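Local coordinates for HP0420 homologue (PDB 3LW3), which is of unknown function but adopts a hotdog fold, shared by many acyl-CoA thioesterases and dehydratases, at residues Ala10-Val18 against Ala28-Gly36; Asn76-Leu87 against Lys122-Phe133. All coordinates share one frame; numbering follows the deposited sequence.

Contact 1. Residues Ala10-Val18 against Ala28-Gly36; sequences APLEEGLLV and AELISFGSG
Leu12, Phe33 and Leu30 carry most of this contact, in which a turn ahead of the first strand of the sheet lies against the side chains of that strand, 29-34. Leu12 has its CG anti to the backbone N (chi1 174°), and this sends both methyls down to the strand. CD2 touches the backbone at Leu30 O and approaches Leu30 CG to 3.3 Å, tighter than usual van der Waals contact; CD1 passes beside Phe33 CE1 at 4.1 Å, the two side chains running past each other in opposite directions. The Phe33 ring stands up into the turn. Leu12 O meets the ring edge in its plane, 3.3 Å from Phe33 CE1, while Leu16 CD1 sits over one face in a CH-pi contact, 4.2 Å from the ring centroid and only 6° off its normal. Gly15 packs near the far end of the ring, its carbonyl carbon 3.7 Å from Phe33 CZ. Leu16 also reaches toward Leu30, tip to tip, CD2 to CD2 at 4.0 Å, and both leucines touch Cys70 of helix 57-72. The turn is closed by its own backbone bonds, Glu14 N to Pro11 O and Leu16 N to Glu13 O. At the margin the bent side chain of Glu13 brings OE2 to a water 2.9 Å away; the same OE2 accepts a bond from Gln24 NE2, and Gln24 OE1 receives Leu30 N. Strand 29-34 is the outermost of the sheet within this chain, and a classic beta bulge sets Ile31 and Ser32 both opposite Thr39. The segments share no direct hydrogen bond; Gln24 joins them at the margin, and the attachment of the turn rests on apolar packing, aliphatic against Leu30 and aliphatic on aromatic at Phe33.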
loop_
_atom_site.group_PDB
_atom_site.type_symbol
_atom_site.label_atom_id
_atom_site.label_comp_id
_atom_site.label_asym_id
_atom_site.label_seq_id
_atom_site.Cartn_x
_atom_site.Cartn_y
_atom_site.Cartn_z
ATOM N N ALA B 10 -20.154 -19.360 10.553
ATOM C CA ALA B 10 -19.824 -18.774 9.243
ATOM C C ALA B 10 -18.540 -17.960 9.353
ATOM O O ALA B 10 -18.432 -17.116 10.263
ATOM C CB ALA B 10 -20.977 -17.881 8.745
ATOM N N PRO B 11 -17.567 -18.206 8.438
ATOM C CA PRO B 11 -16.338 -17.392 8.478
ATOM C C PRO B 11 -16.711 -15.928 8.254
ATOM O O PRO B 11 -17.616 -15.661 7.449
ATOM C CB PRO B 11 -15.509 -17.898 7.278
ATOM C CG PRO B 11 -16.231 -19.097 6.728
ATOM C CD PRO B 11 -17.651 -19.041 7.221
ATOM N N LEU B 12 -16.039 -15.016 8.957
ATOM C CA LEU B 12 -16.228 -13.579 8.743
ATOM C C LEU B 12 -16.097 -13.223 7.249
ATOM O O LEU B 12 -16.821 -12.382 6.721
ATOM C CB LEU B 12 -15.222 -12.789 9.596
ATOM C CG LEU B 12 -15.207 -11.288 9.371
ATOM C CD1 LEU B 12 -16.349 -10.670 10.131
ATOM C CD2 LEU B 12 -13.847 -10.721 9.828
ATOM N N GLU B 13 -15.203 -13.894 6.533
ATOM C CA GLU B 13 -15.013 -13.581 5.124
ATOM C C GLU B 13 -16.166 -14.020 4.231
ATOM O O GLU B 13 -16.253 -13.603 3.093
ATOM C CB GLU B 13 -13.719 -14.185 4.618
ATOM C CG GLU B 13 -12.515 -13.512 5.183
ATOM C CD GLU B 13 -12.190 -13.973 6.601
ATOM O OE1 GLU B 13 -12.731 -15.043 7.040
ATOM O OE2 GLU B 13 -11.359 -13.272 7.259
ATOM N N GLU B 14 -17.055 -14.864 4.734
ATOM C CA GLU B 14 -18.133 -15.352 3.896
ATOM C C GLU B 14 -18.813 -14.229 3.080
ATOM O O GLU B 14 -19.019 -14.402 1.878
ATOM C CB GLU B 14 -19.164 -16.157 4.720
ATOM C CG GLU B 14 -20.160 -16.993 3.888
ATOM C CD GLU B 14 -19.533 -18.244 3.319
ATOM O OE1 GLU B 14 -18.796 -18.927 4.067
ATOM O OE2 GLU B 14 -19.774 -18.554 2.132
ATOM N N GLY B 15 -19.153 -13.088 3.696
ATOM C CA GLY B 15 -19.844 -12.031 2.950
ATOM C C GLY B 15 -18.914 -10.988 2.305
ATOM O O GLY B 15 -19.345 -9.933 1.785
ATOM N N LEU B 16 -17.621 -11.284 2.323
ATOM C CA LEU B 16 -16.643 -10.316 1.807
ATOM C C LEU B 16 -16.495 -10.533 0.297
ATOM O O LEU B 16 -16.114 -11.630 -0.154
ATOM C CB LEU B 16 -15.323 -10.483 2.526
ATOM C CG LEU B 16 -14.289 -9.455 2.101
ATOM C CD1 LEU B 16 -14.686 -8.137 2.695
ATOM C CD2 LEU B 16 -12.927 -9.898 2.584
ATOM N N LEU B 17 -16.833 -9.506 -0.475
ATOM C CA LEU B 17 -16.853 -9.561 -1.933
ATOM C C LEU B 17 -15.575 -9.088 -2.598
ATOM O O LEU B 17 -15.349 -9.376 -3.778
ATOM C CB LEU B 17 -18.012 -8.704 -2.463
ATOM C CG LEU B 17 -19.415 -9.025 -1.919
ATOM C CD1 LEU B 17 -20.470 -8.365 -2.807
ATOM C CD2 LEU B 17 -19.602 -10.525 -1.818
ATOM N N VAL B 18 -14.744 -8.341 -1.870
ATOM C CA VAL B 18 -13.578 -7.698 -2.460
ATOM C C VAL B 18 -12.281 -8.463 -2.142
ATOM O O VAL B 18 -12.183 -9.164 -1.148
ATOM C CB VAL B 18 -13.531 -6.204 -2.006
ATOM C CG1 VAL B 18 -13.194 -6.131 -0.534
ATOM C CG2 VAL B 18 -12.613 -5.372 -2.902
ATOM N N ALA B 28 -3.130 -7.983 6.517
ATOM C CA ALA B 28 -3.743 -7.657 7.802
ATOM C C ALA B 28 -4.893 -8.643 8.001
ATOM O O ALA B 28 -5.459 -9.180 7.051
ATOM C CB ALA B 28 -4.286 -6.213 7.824
ATOM N N GLU B 29 -5.223 -8.880 9.254
ATOM C CA GLU B 29 -6.368 -9.734 9.608
ATOM C C GLU B 29 -7.675 -8.924 9.593
ATOM O O GLU B 29 -7.753 -7.846 10.221
ATOM C CB GLU B 29 -6.172 -10.377 10.986
ATOM C CG GLU B 29 -7.358 -11.216 11.394
ATOM C CD GLU B 29 -7.264 -11.700 12.840
ATOM O OE1 GLU B 29 -6.515 -11.102 13.650
ATOM O OE2 GLU B 29 -7.959 -12.679 13.187
ATOM N N LEU B 30 -8.691 -9.449 8.913
ATOM C CA LEU B 30 -9.972 -8.777 8.880
ATOM C C LEU B 30 -10.646 -9.009 10.212
ATOM O O LEU B 30 -10.767 -10.157 10.638
ATOM C CB LEU B 30 -10.849 -9.384 7.798
ATOM C CG LEU B 30 -12.252 -8.798 7.645
ATOM C CD1 LEU B 30 -12.260 -7.286 7.356
ATOM C CD2 LEU B 30 -12.950 -9.599 6.573
ATOM N N ILE B 31 -11.124 -7.934 10.820
ATOM C CA ILE B 31 -11.790 -7.948 12.120
ATOM C C ILE B 31 -13.308 -7.753 11.991
ATOM O O ILE B 31 -14.095 -8.497 12.616
ATOM C CB ILE B 31 -11.226 -6.907 13.055
ATOM C CG1 ILE B 31 -9.707 -7.019 13.187
ATOM C CG2 ILE B 31 -11.959 -6.979 14.387
ATOM C CD1 ILE B 31 -9.277 -8.347 13.729
ATOM N N SER B 32 -13.746 -6.791 11.181
ATOM C CA SER B 32 -15.175 -6.602 10.970
ATOM C C SER B 32 -15.375 -5.759 9.713
ATOM O O SER B 32 -14.434 -5.095 9.227
ATOM C CB SER B 32 -15.761 -5.827 12.139
ATOM O OG SER B 32 -15.062 -4.615 12.337
ATOM N N PHE B 33 -16.596 -5.777 9.203
ATOM C CA PHE B 33 -16.954 -4.924 8.090
ATOM C C PHE B 33 -18.462 -4.855 8.011
ATOM O O PHE B 33 -19.164 -5.748 8.529
ATOM C CB PHE B 33 -16.390 -5.391 6.744
ATOM C CG PHE B 33 -16.938 -6.713 6.272
ATOM C CD1 PHE B 33 -16.514 -7.924 6.863
ATOM C CD2 PHE B 33 -17.894 -6.765 5.254
ATOM C CE1 PHE B 33 -17.017 -9.151 6.413
ATOM C CE2 PHE B 33 -18.392 -7.980 4.818
ATOM C CZ PHE B 33 -17.965 -9.162 5.396
ATOM N N GLY B 34 -18.948 -3.815 7.353
ATOM C CA GLY B 34 -20.374 -3.617 7.221
ATOM C C GLY B 34 -20.809 -2.219 7.572
ATOM O O GLY B 34 -20.088 -1.424 8.249
ATOM N N SER B 35 -21.990 -1.856 7.074
ATOM C CA SER B 35 -22.537 -0.555 7.397
ATOM C C SER B 35 -21.594 0.639 7.023
ATOM O O SER B 35 -21.584 1.679 7.709
ATOM C CB SER B 35 -22.930 -0.482 8.892
ATOM O OG SER B 35 -23.875 -1.505 9.223
ATOM N N GLY B 36 -20.860 0.501 5.924
ATOM C CA GLY B 36 -19.997 1.574 5.437
ATOM C C GLY B 36 -18.637 1.660 6.172
ATOM O O GLY B 36 -17.919 2.659 6.001
HETATM O O HOH W 1 -10.687 -12.567 9.944
#

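Contact 2. Residues Asn76-Leu87 against Lys122-Phe133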
loop_
_atom_site.group_PDB
_atom_site.type_symbol
_atom_site.label_atom_id
_atom_site.label_comp_id
_atom_site.label_asym_id
_atom_site.label_seq_id
_atom_site.Cartn_x
_atom_site.Cartn_y
_atom_site.Cartn_z
ATOM N N ASN B 76 -16.480 -5.306 -8.248
ATOM C CA ASN B 76 -15.585 -4.773 -9.263
ATOM C C ASN B 76 -15.049 -3.395 -8.884
ATOM O O ASN B 76 -15.317 -2.423 -9.552
ATOM C CB ASN B 76 -16.326 -4.725 -10.602
ATOM C CG ASN B 76 -16.831 -6.106 -11.042
ATOM O OD1 ASN B 76 -16.082 -7.089 -10.995
ATOM N ND2 ASN B 76 -18.115 -6.187 -11.464
ATOM N N SER B 77 -14.247 -3.331 -7.828
ATOM C CA SER B 77 -13.728 -2.047 -7.354
ATOM C C SER B 77 -12.199 -2.012 -7.354
ATOM O O SER B 77 -11.541 -3.053 -7.151
ATOM C CB SER B 77 -14.274 -1.724 -5.958
ATOM O OG SER B 77 -13.829 -2.649 -4.960
ATOM N N LEU B 78 -11.658 -0.816 -7.562
ATOM C CA LEU B 78 -10.220 -0.550 -7.573
ATOM C C LEU B 78 -9.943 0.701 -6.782
ATOM O O LEU B 78 -10.647 1.703 -6.912
ATOM C CB LEU B 78 -9.719 -0.267 -8.999
ATOM C CG LEU B 78 -9.679 -1.416 -9.996
ATOM C CD1 LEU B 78 -9.325 -0.900 -11.397
ATOM C CD2 LEU B 78 -8.691 -2.482 -9.578
ATOM N N ILE B 79 -8.837 0.698 -6.047
ATOM C CA ILE B 79 -8.310 1.953 -5.534
ATOM C C ILE B 79 -7.651 2.736 -6.671
ATOM O O ILE B 79 -6.741 2.235 -7.348
ATOM C CB ILE B 79 -7.275 1.711 -4.382
ATOM C CG1 ILE B 79 -7.964 1.006 -3.186
ATOM C CG2 ILE B 79 -6.587 3.015 -4.019
ATOM C CD1 ILE B 79 -6.982 0.535 -2.154
ATOM N N SER B 80 -8.121 3.957 -6.867
ATOM C CA SER B 80 -7.599 4.857 -7.914
ATOM C C SER B 80 -6.585 5.883 -7.421
ATOM O O SER B 80 -5.733 6.359 -8.195
ATOM C CB SER B 80 -8.746 5.590 -8.640
ATOM O OG SER B 80 -9.574 6.266 -7.711
ATOM N N SER B 81 -6.681 6.269 -6.150
ATOM C CA SER B 81 -5.746 7.254 -5.595
ATOM C C SER B 81 -5.841 7.269 -4.089
ATOM O O SER B 81 -6.803 6.756 -3.502
ATOM C CB SER B 81 -5.969 8.655 -6.161
ATOM O OG SER B 81 -7.176 9.183 -5.705
ATOM N N MET B 82 -4.824 7.833 -3.467
ATOM C CA MET B 82 -4.818 7.995 -2.025
ATOM C C MET B 82 -3.922 9.134 -1.607
ATOM O O MET B 82 -2.972 9.487 -2.307
ATOM C CB MET B 82 -4.309 6.702 -1.365
ATOM C CG MET B 82 -2.823 6.436 -1.615
ATOM S SD MET B 82 -2.280 4.794 -1.058
ATOM C CE MET B 82 -3.157 3.681 -2.119
ATOM N N LYS B 83 -4.245 9.722 -0.460
ATOM C CA LYS B 83 -3.419 10.717 0.196
ATOM C C LYS B 83 -3.281 10.240 1.642
ATOM O O LYS B 83 -4.282 10.085 2.352
ATOM C CB LYS B 83 -4.095 12.065 0.167
ATOM C CG LYS B 83 -3.130 13.200 0.534
ATOM C CD LYS B 83 -3.023 13.390 2.063
ATOM C CE LYS B 83 -1.699 14.090 2.469
ATOM N NZ LYS B 83 -0.542 13.462 1.749
ATOM N N VAL B 84 -2.060 9.989 2.090
ATOM C CA VAL B 84 -1.876 9.298 3.369
ATOM C C VAL B 84 -0.702 9.879 4.152
ATOM O O VAL B 84 0.316 10.340 3.560
ATOM C CB VAL B 84 -1.710 7.743 3.231
ATOM C CG1 VAL B 84 -2.844 7.128 2.454
ATOM C CG2 VAL B 84 -0.408 7.408 2.616
ATOM N N ASN B 85 -0.852 9.837 5.470
ATOM C CA ASN B 85 0.165 10.317 6.429
ATOM C C ASN B 85 0.556 9.153 7.331
ATOM O O ASN B 85 -0.307 8.521 7.986
ATOM C CB ASN B 85 -0.375 11.443 7.307
ATOM C CG ASN B 85 -0.765 12.671 6.503
ATOM O OD1 ASN B 85 -1.811 13.275 6.755
ATOM N ND2 ASN B 85 0.048 13.039 5.540
ATOM N N LEU B 86 1.845 8.841 7.310
ATOM C CA LEU B 86 2.416 7.798 8.139
ATOM C C LEU B 86 2.982 8.522 9.344
ATOM O O LEU B 86 4.086 9.090 9.288
ATOM C CB LEU B 86 3.472 6.975 7.384
ATOM C CG LEU B 86 2.901 6.100 6.254
ATOM C CD1 LEU B 86 2.366 6.857 5.091
ATOM C CD2 LEU B 86 3.930 5.077 5.729
ATOM N N LEU B 87 2.204 8.588 10.425
ATOM C CA LEU B 87 2.533 9.506 11.535
ATOM C C LEU B 87 3.702 9.085 12.419
ATOM O O LEU B 87 4.312 9.909 13.097
ATOM C CB LEU B 87 1.296 9.814 12.390
ATOM C CG LEU B 87 0.110 10.373 11.603
ATOM C CD1 LEU B 87 -1.092 10.583 12.467
ATOM C CD2 LEU B 87 0.531 11.702 11.024
ATOM N N LYS B 122 -3.576 7.501 17.401
ATOM C CA LYS B 122 -3.552 7.536 15.939
ATOM C C LYS B 122 -2.101 7.544 15.461
ATOM O O LYS B 122 -1.316 8.409 15.894
ATOM C CB LYS B 122 -4.258 8.775 15.393
ATOM C CG LYS B 122 -4.450 8.703 13.876
ATOM C CD LYS B 122 -5.537 9.659 13.415
ATOM C CE LYS B 122 -5.226 11.035 13.854
ATOM N NZ LYS B 122 -6.084 12.020 13.058
ATOM N N VAL B 123 -1.739 6.602 14.593
ATOM C CA VAL B 123 -0.380 6.556 14.019
ATOM C C VAL B 123 -0.395 6.556 12.471
ATOM O O VAL B 123 0.657 6.571 11.815
ATOM C CB VAL B 123 0.412 5.330 14.490
ATOM C CG1 VAL B 123 0.647 5.402 16.014
ATOM C CG2 VAL B 123 -0.373 4.040 14.112
ATOM N N PHE B 124 -1.607 6.580 11.899
ATOM C CA PHE B 124 -1.788 6.613 10.442
ATOM C C PHE B 124 -3.105 7.307 10.140
ATOM O O PHE B 124 -4.110 7.110 10.836
ATOM C CB PHE B 124 -1.828 5.175 9.895
ATOM C CG PHE B 124 -2.129 5.092 8.426
ATOM C CD1 PHE B 124 -1.084 5.128 7.488
ATOM C CD2 PHE B 124 -3.446 5.029 7.971
ATOM C CE1 PHE B 124 -1.347 5.088 6.129
ATOM C CE2 PHE B 124 -3.714 4.979 6.606
ATOM C CZ PHE B 124 -2.666 4.982 5.692
ATOM N N GLU B 125 -3.117 8.094 9.073
ATOM C CA GLU B 125 -4.418 8.608 8.590
ATOM C C GLU B 125 -4.381 8.756 7.062
ATOM O O GLU B 125 -3.331 9.134 6.499
ATOM C CB GLU B 125 -4.781 9.913 9.307
ATOM C CG GLU B 125 -3.912 11.079 8.911
ATOM C CD GLU B 125 -3.930 12.293 9.892
ATOM O OE1 GLU B 125 -4.843 12.407 10.753
ATOM O OE2 GLU B 125 -3.015 13.135 9.768
ATOM N N GLY B 126 -5.472 8.405 6.384
ATOM C CA GLY B 126 -5.498 8.546 4.948
ATOM C C GLY B 126 -6.871 8.605 4.348
ATOM O O GLY B 126 -7.801 8.110 4.968
ATOM N N ASP B 127 -6.978 9.198 3.161
ATOM C CA ASP B 127 -8.195 9.136 2.335
ATOM C C ASP B 127 -7.911 8.351 1.051
ATOM O O ASP B 127 -6.893 8.600 0.381
ATOM C CB ASP B 127 -8.710 10.543 2.010
ATOM C CG ASP B 127 -9.201 11.258 3.252
ATOM O OD1 ASP B 127 -10.039 10.685 3.955
ATOM O OD2 ASP B 127 -8.716 12.363 3.588
ATOM N N PHE B 128 -8.774 7.396 0.734
ATOM C CA PHE B 128 -8.629 6.548 -0.447
ATOM C C PHE B 128 -9.797 6.836 -1.388
ATOM O O PHE B 128 -10.927 6.983 -0.938
ATOM C CB PHE B 128 -8.663 5.067 -0.059
ATOM C CG PHE B 128 -7.493 4.665 0.798
ATOM C CD1 PHE B 128 -6.408 4.035 0.238
ATOM C CD2 PHE B 128 -7.467 5.015 2.160
ATOM C CE1 PHE B 128 -5.297 3.723 1.026
ATOM C CE2 PHE B 128 -6.385 4.705 2.951
ATOM C CZ PHE B 128 -5.279 4.089 2.372
ATOM N N GLU B 129 -9.531 6.882 -2.676
ATOM C CA GLU B 129 -10.597 7.041 -3.652
ATOM C C GLU B 129 -10.713 5.671 -4.314
ATOM O O GLU B 129 -9.684 5.059 -4.677
ATOM C CB GLU B 129 -10.269 8.115 -4.685
ATOM C CG GLU B 129 -9.811 9.435 -4.076
ATOM C CD GLU B 129 -10.888 10.163 -3.307
ATOM O OE1 GLU B 129 -12.068 9.992 -3.694
ATOM O OE2 GLU B 129 -10.557 10.907 -2.318
ATOM N N ILE B 130 -11.951 5.181 -4.449
ATOM C CA ILE B 130 -12.222 3.884 -5.002
ATOM C C ILE B 130 -13.169 4.021 -6.166
ATOM O O ILE B 130 -14.154 4.733 -6.042
ATOM C CB ILE B 130 -12.793 2.892 -3.943
ATOM C CG1 ILE B 130 -11.753 2.648 -2.803
ATOM C CG2 ILE B 130 -13.274 1.626 -4.638
ATOM C CD1 ILE B 130 -12.309 1.895 -1.608
ATOM N N LEU B 131 -12.842 3.387 -7.296
ATOM C CA LEU B 131 -13.720 3.368 -8.486
ATOM C C LEU B 131 -14.463 2.021 -8.592
ATOM O O LEU B 131 -13.884 0.952 -8.308
ATOM C CB LEU B 131 -12.926 3.600 -9.776
ATOM C CG LEU B 131 -12.109 4.879 -9.939
ATOM C CD1 LEU B 131 -11.514 4.951 -11.340
ATOM C CD2 LEU B 131 -12.922 6.144 -9.598
ATOM N N VAL B 132 -15.732 2.063 -9.012
ATOM C CA VAL B 132 -16.502 0.841 -9.144
ATOM C C VAL B 132 -16.912 0.721 -10.596
ATOM O O VAL B 132 -17.377 1.685 -11.181
ATOM C CB VAL B 132 -17.729 0.842 -8.227
ATOM C CG1 VAL B 132 -18.553 -0.407 -8.451
ATOM C CG2 VAL B 132 -17.296 0.940 -6.748
ATOM N N PHE B 133 -16.693 -0.450 -11.175
ATOM C CA PHE B 133 -17.018 -0.727 -12.577
ATOM C C PHE B 133 -18.183 -1.695 -12.705
ATOM O O PHE B 133 -18.434 -2.495 -11.794
ATOM C CB PHE B 133 -15.811 -1.345 -13.263
ATOM C CG PHE B 133 -14.576 -0.550 -13.084
ATOM C CD1 PHE B 133 -13.814 -0.700 -11.934
ATOM C CD2 PHE B 133 -14.205 0.385 -14.032
ATOM C CE1 PHE B 133 -12.673 0.075 -11.746
ATOM C CE2 PHE B 133 -13.069 1.166 -13.865
ATOM C CZ PHE B 133 -12.287 1.004 -12.720
#
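Ten backbone hydrogen bonds stitch Asn76-Leu87 to Lys122-Phe133. The pairs Leu78-Leu131, Lys83-Asp127 and Asn85-Glu125 each exchange two; Glu129 N to Ser81 O, 2.9 Å, is almost straight at 177°. At the last rung Leu87 N approaches Val123 O from above the carbonyl plane, in a bent bond. Ser80 and Ser81 both face Glu129 in a classic beta bulge: Ser80 N donates to Glu129 O, and the register shifts by one residue. Within its own strand, Lys122 NZ forms a salt bridge to Glu125 OE1 at 2.6 Å, nearly along the C-O axis. Glu125 OE2 lies 3.2 Å from Asn85 OD1 without a bond, amide and carboxylate planes 67° apart. Asp127 is paired with Arg113 and Glu129 with Thr111, both on strand 109-118.

These are neighbouring antiparallel strands of the hotdog sheet, whose inner face wraps helix 57-72. Strand 77-86 is outermost within the chain, but Ser81-Asn85 pair antiparallel with a strand of the second subunit, so the sheet continues through the dimer.

On the helix-facing side, Met82 and Phe128 lie side by side. Chi1 (69°) and an extended chi2 lay Met82 SD beside Phe128 CE1, 4.9 Å from the ring centroid in an oblique Met-aromatic contact, and the bend at chi3 folds CE onto the same atom. Val84 CG1 bridges two rings, touching Phe128 CZ and Phe124 CZ, each at 3.9 Å, above Gly126. Phe124 also meets Phe98 edge-to-face. On the opposite face, at the Asn76 end, Leu78 CD1 reaches Phe133 CE1 at 3.5 Å, the side chains crossing at about a right angle.

Contact 1 is a surface contact and contact 2 a partly buried one, their centres about 18 Å apart on opposite sides of the chain's centre. Both involve the same antiparallel sheet, at its two outermost strands within the chain: 10-18 packs side chains against strand 29-34, whereas 76-87 is zipped to 122-133 by main-chain bonds, burying roughly three times the area. Helix 57-72 touches both, meeting Leu16 and Leu30 in one and Met82 and Phe128 in the other. The two meet directly where Val18 CG2 packs on Ser77 OG at 3.6 Å. Polar groups stay at the margin of contact 1, while contact 2 gathers charged side chains on the face turned from the helix.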